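Local coordinates for protein apical membrane antigen 1 (Neospora caninum, PDB 4APL) that probably takes part in host-cell invasion by this apicomplexan parasite, as a surface receptor at the moving junction, at residues H68-P73 / T185-V190; P84-Y89 / H289-W294. One frame throughout, in Å; residues are numbered along the deposited sequence.

Contact 1: H68-P73 / T185-V190; sequences HQPNRP and TNDDPV
Two surface loops of the PAN-like domain I of AMA1 meet here: the turn that leaves strand 64-68 and the tight reverse turn at 185-188, which follows the half-cystine Cys-183. Cys-196, the disulfide partner of Cys-183, hydrogen-bonds through its backbone to His-68, next to the contact. Thr-185 and Asp-188 close the reverse turn with a reciprocal backbone pair: Thr-185 N donates to Asp-188 O at 3.3 Å, and Asp-188 N returns a weak bond to Thr-185 O. Asn-186 and Asp-187 hold the two corners, both with left-handed helical backbone angles. Asn-186 N, at the first corner, donates to His-68 O at 3.0 Å with an N-H...O angle of 157°, from above the carbonyl plane. His-68 and Thr-185 lie side by side and point the same way, CB to CB at 3.8 Å. With His-68 CG anti to the carbonyl carbon (chi1 -59°), Thr-185 OG1 lies oblique to the ring, whose NE2 makes a weak hydrogen bond to Glu-198. The two asparagine side chains cross at about a right angle, their amide planes 49° apart. Asn-186 ND2 gives a bent hydrogen bond of 3.2 Å to Asn-71 OD1, again above the acceptor's carbonyl plane. Asn-71 is the centre of an inverse gamma turn, closed by Arg-72 N on Pro-70 O at 2.8 Å. Gln-69, turned from the contact, holds the later part of its own loop, OE1 accepting from Asn-77 N. Arg-72, bent at chi3, forms a salt bridge from NH2 to Asp-187 OD2 at the guanidinium edge, though both atoms are less surely placed. Pro-70 CG sits over one guanidinium face, near the rim, and 3.9 Å from Asp-187 CB.

Contact 2: P84-Y89 / H289-W294; sequences PTEAEY and HSWNDW
Aromatic contact dominates, centred on Trp-291, whose CG occupies the crowded position between backbone N and carbonyl carbon (chi1 88°). Tyr-89, with CG anti to its backbone N, crosses it obliquely. The tyrosine ring and the indole five-membered ring are tilted by 30° with centroids 5.6 Å apart, slid so far that they barely overlap; the nearest atoms of the two residues are Tyr-89 CE2 and the methylene CB of Trp-291, 3.5 Å apart. Tip-to-tip apolar packing follows, Pro-84 CD meeting Trp-294 CH2 at 4.1 Å. Polar atoms touch the indole rim without hydrogen bonding: Pro-84 O lies in its plane, 3.7 Å from Trp-291 CZ3. Glu-86, bent at chi2, sets its carboxylate nearly perpendicular to the ring, with OE2 in plane at the edge, 3.2 Å from Trp-291 CH2, and Glu-86 CG 3.6 Å from the same CH2. Within the segments, Glu-88 OE1 accepts from N-cap Thr-85 N at 3.0 Å, one half of a capping box, and Ser-290 to Asp-293 forms a type I turn that presents Trp-291. A tryptophan-bearing loop, partly disordered nearby, against domain I is consistent with the domain II loop, which in AMA1 relatives packs over part of the groove and is displaced when RON2 binds.

In the fold
Contacts 1 and 2 lie on the same side of the chain's centre, near one end of the molecule, with centres 16 Å apart and nearest atoms about 7 Å apart, so they do not touch. Along the sequence their segments alternate: 68-73, 84-89, 185-190, 289-294. The first two belong to one continuous stretch running from strand 64-68 to helix 86-90, and this stretch is gripped twice, first by the loop between strands 166-169 and 196-200, then by the loop between helix 262-271 and strand 312-317. Contact 1 therefore joins domain I loops to each other, whereas contact 2 probably brings in the domain II loop, linking the two domains at the surface.

Contact 1: H68-P73 / T185-V190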
ATOM      1  N   HIS A  68       8.016 -10.677 -16.373  1.00 30.01           N
ATOM      2  CA  HIS A  68       7.978 -11.988 -17.015  1.00 31.06           C
ATOM      3  C   HIS A  68       8.713 -11.966 -18.303  1.00 30.89           C
ATOM      4  O   HIS A  68       8.205 -12.396 -19.348  1.00 30.48           O
ATOM      5  CB  HIS A  68       6.551 -12.476 -17.190  1.00 31.31           C
ATOM      6  CG  HIS A  68       5.806 -12.588 -15.894  1.00 32.69           C
ATOM      7  ND1 HIS A  68       6.278 -13.297 -14.853  1.00 33.55           N
ATOM      8  CD2 HIS A  68       4.633 -11.982 -15.456  1.00 33.82           C
ATOM      9  CE1 HIS A  68       5.431 -13.186 -13.811  1.00 33.04           C
ATOM     10  NE2 HIS A  68       4.424 -12.382 -14.180  1.00 34.13           N
ATOM     11  N   GLN A  69       9.929 -11.436 -18.219  1.00 30.82           N
ATOM     12  CA  GLN A  69      10.947 -11.615 -19.241  1.00 32.28           C
ATOM     13  C   GLN A  69      11.315 -13.092 -19.358  1.00 32.95           C
ATOM     14  O   GLN A  69      11.037 -13.880 -18.449  1.00 35.55           O
ATOM     15  CB  GLN A  69      12.183 -10.789 -18.889  1.00 31.75           C
ATOM     16  CG  GLN A  69      12.009  -9.288 -19.077  1.00 30.91           C
ATOM     17  CD  GLN A  69      13.193  -8.499 -18.552  1.00 31.76           C
ATOM     18  OE1 GLN A  69      13.782  -8.837 -17.520  1.00 30.89           O
ATOM     19  NE2 GLN A  69      13.561  -7.448 -19.273  1.00 33.54           N
ATOM     20  N   PRO A  70      11.918 -13.485 -20.488  1.00 31.77           N
ATOM     21  CA  PRO A  70      12.293 -14.885 -20.637  1.00 32.54           C
ATOM     22  C   PRO A  70      13.545 -15.196 -19.826  1.00 35.01           C
ATOM     23  O   PRO A  70      14.431 -14.350 -19.711  1.00 38.47           O
ATOM     24  CB  PRO A  70      12.575 -15.028 -22.136  1.00 31.27           C
ATOM     25  CG  PRO A  70      12.422 -13.665 -22.737  1.00 30.98           C
ATOM     26  CD  PRO A  70      12.344 -12.665 -21.631  1.00 30.48           C
ATOM     27  N   ASN A  71      13.616 -16.397 -19.261  1.00 36.14           N
ATOM     28  CA  ASN A  71      14.742 -16.758 -18.400  1.00 35.79           C
ATOM     29  C   ASN A  71      16.020 -17.097 -19.160  1.00 36.18           C
ATOM     30  O   ASN A  71      16.390 -18.268 -19.261  1.00 37.99           O
ATOM     31  CB  ASN A  71      14.366 -17.921 -17.493  1.00 35.16           C
ATOM     32  CG  ASN A  71      13.120 -17.647 -16.697  1.00 34.77           C
ATOM     33  OD1 ASN A  71      12.317 -16.788 -17.057  1.00 35.57           O
ATOM     34  ND2 ASN A  71      12.942 -18.383 -15.610  1.00 34.95           N
ATOM     35  N   ARG A  72      16.700 -16.067 -19.660  1.00 34.71           N
ATOM     36  CA  ARG A  72      17.944 -16.234 -20.421  1.00 34.81           C
ATOM     37  C   ARG A  72      18.589 -14.868 -20.575  1.00 33.78           C
ATOM     38  O   ARG A  72      17.898 -13.853 -20.509  1.00 36.81           O
ATOM     39  CB  ARG A  72      17.656 -16.820 -21.815  1.00 34.54           C
ATOM     40  CG  ARG A  72      16.886 -15.879 -22.730  1.00 33.85           C
ATOM     41  CD  ARG A  72      16.964 -16.305 -24.180  1.00 33.16           C
ATOM     42  NE  ARG A  72      15.629 -16.348 -24.767  1.00 33.88           N
ATOM     43  CZ  ARG A  72      15.095 -15.361 -25.477  1.00 34.96           C
ATOM     44  NH1 ARG A  72      15.793 -14.260 -25.719  1.00 34.83           N
ATOM     45  NH2 ARG A  72      13.868 -15.478 -25.960  1.00 35.28           N
ATOM     46  N   PRO A  73      19.906 -14.824 -20.824  1.00 32.75           N
ATOM     47  CA  PRO A  73      20.502 -13.512 -21.106  1.00 32.03           C
ATOM     48  C   PRO A  73      19.859 -12.849 -22.331  1.00 31.11           C
ATOM     49  O   PRO A  73      19.413 -13.543 -23.249  1.00 26.65           O
ATOM     50  CB  PRO A  73      21.974 -13.841 -21.374  1.00 29.91           C
ATOM     51  CG  PRO A  73      22.205 -15.137 -20.678  1.00 31.22           C
ATOM     52  CD  PRO A  73      20.911 -15.897 -20.790  1.00 31.65           C
ATOM     53  N   THR A 185       4.667 -13.544 -21.800  1.00 39.75           N
ATOM     54  CA  THR A 185       5.199 -14.012 -20.538  1.00 43.17           C
ATOM     55  C   THR A 185       6.080 -15.252 -20.754  1.00 45.52           C
ATOM     56  O   THR A 185       5.621 -16.270 -21.288  1.00 47.18           O
ATOM     57  CB  THR A 185       4.072 -14.231 -19.507  1.00 42.73           C
ATOM     58  OG1 THR A 185       4.386 -15.347 -18.671  1.00 40.59           O
ATOM     59  CG2 THR A 185       2.728 -14.462 -20.204  1.00 43.97           C
ATOM     60  N   ASN A 186       7.358 -15.125 -20.387  1.00 44.85           N
ATOM     61  CA  ASN A 186       8.416 -16.065 -20.786  1.00 44.47           C
ATOM     62  C   ASN A 186       8.577 -16.316 -22.281  1.00 46.19           C
ATOM     63  O   ASN A 186       8.824 -17.448 -22.709  1.00 44.10           O
ATOM     64  CB  ASN A 186       8.291 -17.390 -20.053  1.00 45.82           C
ATOM     65  CG  ASN A 186       9.413 -17.601 -19.071  1.00 51.23           C
ATOM     66  OD1 ASN A 186      10.481 -18.114 -19.424  1.00 48.11           O
ATOM     67  ND2 ASN A 186       9.209 -17.134 -17.844  1.00 55.21           N
ATOM     68  N   ASP A 187       8.468 -15.250 -23.067  1.00 45.90           N
ATOM     69  CA  ASP A 187       8.539 -15.341 -24.519  1.00 46.75           C
ATOM     70  C   ASP A 187       7.491 -16.290 -25.113  1.00 48.00           C
ATOM     71  O   ASP A 187       7.749 -17.004 -26.088  1.00 48.10           O
ATOM     72  CB  ASP A 187       9.948 -15.713 -24.974  1.00 47.14           C
ATOM     73  CG  ASP A 187      10.416 -14.864 -26.131  1.00 51.72           C
ATOM     74  OD1 ASP A 187       9.597 -14.079 -26.661  1.00 52.48           O
ATOM     75  OD2 ASP A 187      11.601 -14.971 -26.507  1.00 54.21           O
ATOM     76  N   ASP A 188       6.299 -16.261 -24.522  1.00 46.73           N
ATOM     77  CA  ASP A 188       5.137 -16.959 -25.044  1.00 46.44           C
ATOM     78  C   ASP A 188       3.970 -15.980 -25.020  1.00 48.90           C
ATOM     79  O   ASP A 188       3.431 -15.698 -23.944  1.00 48.95           O
ATOM     80  CB  ASP A 188       4.829 -18.169 -24.155  1.00 49.04           C
ATOM     81  CG  ASP A 188       3.521 -18.867 -24.521  1.00 49.62           C
ATOM     82  OD1 ASP A 188       2.867 -18.495 -25.523  1.00 49.39           O
ATOM     83  OD2 ASP A 188       3.146 -19.802 -23.783  1.00 51.17           O
ATOM     84  N   PRO A 189       3.586 -15.431 -26.192  1.00 49.20           N
ATOM     85  CA  PRO A 189       4.119 -15.577 -27.553  1.00 48.04           C
ATOM     86  C   PRO A 189       5.515 -15.005 -27.756  1.00 52.28           C
ATOM     87  O   PRO A 189       6.133 -14.504 -26.819  1.00 55.18           O
ATOM     88  CB  PRO A 189       3.132 -14.774 -28.405  1.00 49.41           C
ATOM     89  CG  PRO A 189       1.874 -14.754 -27.614  1.00 52.82           C
ATOM     90  CD  PRO A 189       2.335 -14.653 -26.191  1.00 51.87           C
ATOM     91  N   VAL A 190       5.979 -15.020 -29.002  1.00 56.40           N
ATOM     92  CA  VAL A 190       7.411 -14.957 -29.270  1.00 57.27           C
ATOM     93  C   VAL A 190       7.965 -13.594 -29.679  1.00 58.20           C
ATOM     94  O   VAL A 190       8.901 -13.093 -29.057  1.00 62.44           O
ATOM     95  CB  VAL A 190       7.853 -16.052 -30.255  1.00 56.37           C
ATOM     96  CG1 VAL A 190       8.084 -17.357 -29.504  1.00 53.85           C
ATOM     97  CG2 VAL A 190       6.820 -16.223 -31.361  1.00 58.56           C
TER

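Contact 2: P84-Y89 / H289-W294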
ATOM      1  N   PRO A  84      15.729   0.034 -21.447  1.00 33.44           N
ATOM      2  CA  PRO A  84      16.655  -0.343 -22.516  1.00 35.35           C
ATOM      3  C   PRO A  84      17.098   0.814 -23.420  1.00 37.95           C
ATOM      4  O   PRO A  84      16.325   1.743 -23.684  1.00 38.97           O
ATOM      5  CB  PRO A  84      15.854  -1.362 -23.329  1.00 33.92           C
ATOM      6  CG  PRO A  84      14.427  -1.064 -23.026  1.00 33.38           C
ATOM      7  CD  PRO A  84      14.414  -0.609 -21.601  1.00 31.97           C
ATOM      8  N   THR A  85      18.342   0.731 -23.884  1.00 40.54           N
ATOM      9  CA  THR A  85      18.887   1.598 -24.927  1.00 41.40           C
ATOM     10  C   THR A  85      18.469   1.069 -26.297  1.00 46.31           C
ATOM     11  O   THR A  85      18.329  -0.146 -26.468  1.00 47.63           O
ATOM     12  CB  THR A  85      20.424   1.632 -24.807  1.00 39.99           C
ATOM     13  OG1 THR A  85      20.785   2.645 -23.870  1.00 40.61           O
ATOM     14  CG2 THR A  85      21.109   1.918 -26.132  1.00 40.26           C
ATOM     15  N   GLU A  86      18.247   1.967 -27.260  1.00 49.89           N
ATOM     16  CA  GLU A  86      17.931   1.556 -28.636  1.00 53.75           C
ATOM     17  C   GLU A  86      18.846   0.423 -29.071  1.00 50.47           C
ATOM     18  O   GLU A  86      18.390  -0.573 -29.644  1.00 49.43           O
ATOM     19  CB  GLU A  86      18.089   2.715 -29.626  1.00 62.66           C
ATOM     20  CG  GLU A  86      16.962   3.730 -29.622  1.00 70.68           C
ATOM     21  CD  GLU A  86      17.277   4.939 -28.752  1.00 80.70           C
ATOM     22  OE1 GLU A  86      18.448   5.385 -28.763  1.00 86.61           O
ATOM     23  OE2 GLU A  86      16.362   5.445 -28.058  1.00 80.38           O
ATOM     24  N   ALA A  87      20.140   0.599 -28.803  1.00 44.43           N
ATOM     25  CA  ALA A  87      21.161  -0.377 -29.164  1.00 42.22           C
ATOM     26  C   ALA A  87      21.026  -1.655 -28.360  1.00 41.31           C
ATOM     27  O   ALA A  87      21.140  -2.743 -28.912  1.00 45.54           O
ATOM     28  CB  ALA A  87      22.555   0.213 -28.998  1.00 39.97           C
ATOM     29  N   GLU A  88      20.784  -1.520 -27.059  1.00 43.50           N
ATOM     30  CA  GLU A  88      20.597  -2.680 -26.180  1.00 44.79           C
ATOM     31  C   GLU A  88      19.367  -3.495 -26.580  1.00 42.14           C
ATOM     32  O   GLU A  88      19.323  -4.703 -26.353  1.00 41.71           O
ATOM     33  CB  GLU A  88      20.469  -2.253 -24.714  1.00 45.83           C
ATOM     34  CG  GLU A  88      21.743  -1.733 -24.071  1.00 47.23           C
ATOM     35  CD  GLU A  88      21.516  -1.225 -22.654  1.00 50.97           C
ATOM     36  OE1 GLU A  88      20.374  -0.819 -22.328  1.00 52.02           O
ATOM     37  OE2 GLU A  88      22.480  -1.242 -21.857  1.00 49.02           O
ATOM     38  N   TYR A  89      18.371  -2.820 -27.151  1.00 40.75           N
ATOM     39  CA  TYR A  89      17.138  -3.459 -27.612  1.00 41.38           C
ATOM     40  C   TYR A  89      17.305  -4.018 -29.022  1.00 44.70           C
ATOM     41  O   TYR A  89      16.702  -5.033 -29.375  1.00 45.04           O
ATOM     42  CB  TYR A  89      15.985  -2.459 -27.573  1.00 39.20           C
ATOM     43  CG  TYR A  89      14.664  -2.970 -28.111  1.00 40.55           C
ATOM     44  CD1 TYR A  89      14.271  -4.301 -27.941  1.00 40.20           C
ATOM     45  CD2 TYR A  89      13.789  -2.108 -28.764  1.00 40.04           C
ATOM     46  CE1 TYR A  89      13.053  -4.760 -28.433  1.00 38.11           C
ATOM     47  CE2 TYR A  89      12.567  -2.553 -29.245  1.00 40.15           C
ATOM     48  CZ  TYR A  89      12.201  -3.878 -29.080  1.00 39.76           C
ATOM     49  OH  TYR A  89      10.981  -4.302 -29.575  1.00 38.76           O
ATOM     50  N   HIS A 289       1.205  -0.846 -27.739  1.00 53.86           N
ATOM     51  CA  HIS A 289       2.276  -0.273 -26.936  1.00 55.93           C
ATOM     52  C   HIS A 289       3.620  -0.348 -27.602  1.00 55.32           C
ATOM     53  O   HIS A 289       4.206  -1.423 -27.721  1.00 54.45           O
ATOM     54  CB  HIS A 289       2.329  -0.914 -25.553  1.00 59.05           C
ATOM     55  CG  HIS A 289       2.007   0.044 -24.429  1.00 66.19           C
ATOM     56  ND1 HIS A 289       2.844   1.040 -24.063  1.00 66.62           N
ATOM     57  CD2 HIS A 289       0.889   0.145 -23.600  1.00 65.20           C
ATOM     58  CE1 HIS A 289       2.293   1.741 -23.052  1.00 63.24           C
ATOM     59  NE2 HIS A 289       1.096   1.192 -22.769  1.00 65.32           N
ATOM     60  N   SER A 290       4.129   0.813 -28.010  1.00 56.82           N
ATOM     61  CA  SER A 290       5.437   0.932 -28.658  1.00 55.00           C
ATOM     62  C   SER A 290       6.579   0.609 -27.686  1.00 53.45           C
ATOM     63  O   SER A 290       6.372   0.545 -26.475  1.00 54.81           O
ATOM     64  CB  SER A 290       5.595   2.346 -29.236  1.00 55.51           C
ATOM     65  OG  SER A 290       6.943   2.634 -29.565  1.00 58.54           O
ATOM     66  N   TRP A 291       7.780   0.403 -28.216  1.00 50.44           N
ATOM     67  CA  TRP A 291       8.939   0.106 -27.376  1.00 50.44           C
ATOM     68  C   TRP A 291       9.310   1.269 -26.487  1.00 49.82           C
ATOM     69  O   TRP A 291       9.891   1.085 -25.417  1.00 47.42           O
ATOM     70  CB  TRP A 291      10.131  -0.298 -28.239  1.00 50.33           C
ATOM     71  CG  TRP A 291      10.957   0.881 -28.687  1.00 54.29           C
ATOM     72  CD1 TRP A 291      10.746   1.693 -29.800  1.00 55.87           C
ATOM     73  CD2 TRP A 291      12.119   1.470 -28.001  1.00 55.01           C
ATOM     74  NE1 TRP A 291      11.682   2.696 -29.861  1.00 56.95           N
ATOM     75  CE2 TRP A 291      12.535   2.620 -28.814  1.00 56.69           C
ATOM     76  CE3 TRP A 291      12.828   1.172 -26.847  1.00 55.38           C
ATOM     77  CZ2 TRP A 291      13.615   3.416 -28.464  1.00 55.89           C
ATOM     78  CZ3 TRP A 291      13.919   1.979 -26.506  1.00 57.54           C
ATOM     79  CH2 TRP A 291      14.301   3.073 -27.297  1.00 57.45           C
ATOM     80  N   ASN A 292       8.964   2.475 -26.932  1.00 52.00           N
ATOM     81  CA  ASN A 292       9.442   3.724 -26.344  1.00 49.08           C
ATOM     82  C   ASN A 292       8.433   4.291 -25.335  1.00 49.49           C
ATOM     83  O   ASN A 292       8.702   5.291 -24.671  1.00 48.05           O
ATOM     84  CB  ASN A 292       9.696   4.731 -27.474  1.00 49.46           C
ATOM     85  CG  ASN A 292      10.381   5.999 -26.997  1.00 55.46           C
ATOM     86  OD1 ASN A 292      11.610   6.077 -26.961  1.00 57.24           O
ATOM     87  ND2 ASN A 292       9.588   7.022 -26.679  1.00 55.83           N
ATOM     88  N   ASP A 293       7.291   3.617 -25.200  1.00 49.18           N
ATOM     89  CA  ASP A 293       6.128   4.160 -24.491  1.00 50.00           C
ATOM     90  C   ASP A 293       6.040   3.739 -23.026  1.00 47.98           C
ATOM     91  O   ASP A 293       5.436   2.713 -22.717  1.00 45.40           O
ATOM     92  CB  ASP A 293       4.845   3.729 -25.200  1.00 57.12           C
ATOM     93  CG  ASP A 293       4.507   4.608 -26.381  1.00 59.80           C
ATOM     94  OD1 ASP A 293       5.438   5.049 -27.091  1.00 63.59           O
ATOM     95  OD2 ASP A 293       3.303   4.855 -26.598  1.00 61.93           O
ATOM     96  N   TRP A 294       6.562   4.577 -22.130  1.00 48.24           N
ATOM     97  CA  TRP A 294       6.752   4.207 -20.719  1.00 42.41           C
ATOM     98  C   TRP A 294       5.548   4.440 -19.854  1.00 40.10           C
ATOM     99  O   TRP A 294       5.462   3.879 -18.761  1.00 38.94           O
ATOM    100  CB  TRP A 294       7.936   4.950 -20.103  1.00 42.81           C
ATOM    101  CG  TRP A 294       9.208   4.959 -20.922  1.00 43.00           C
ATOM    102  CD1 TRP A 294       9.987   6.062 -21.260  1.00 44.73           C
ATOM    103  CD2 TRP A 294       9.915   3.808 -21.492  1.00 45.07           C
ATOM    104  NE1 TRP A 294      11.078   5.687 -21.995  1.00 46.72           N
ATOM    105  CE2 TRP A 294      11.091   4.348 -22.178  1.00 48.24           C
ATOM    106  CE3 TRP A 294       9.688   2.440 -21.525  1.00 48.55           C
ATOM    107  CZ2 TRP A 294      11.993   3.532 -22.850  1.00 53.06           C
ATOM    108  CZ3 TRP A 294      10.607   1.627 -22.201  1.00 53.34           C
ATOM    109  CH2 TRP A 294      11.732   2.161 -22.845  1.00 52.35           C
TER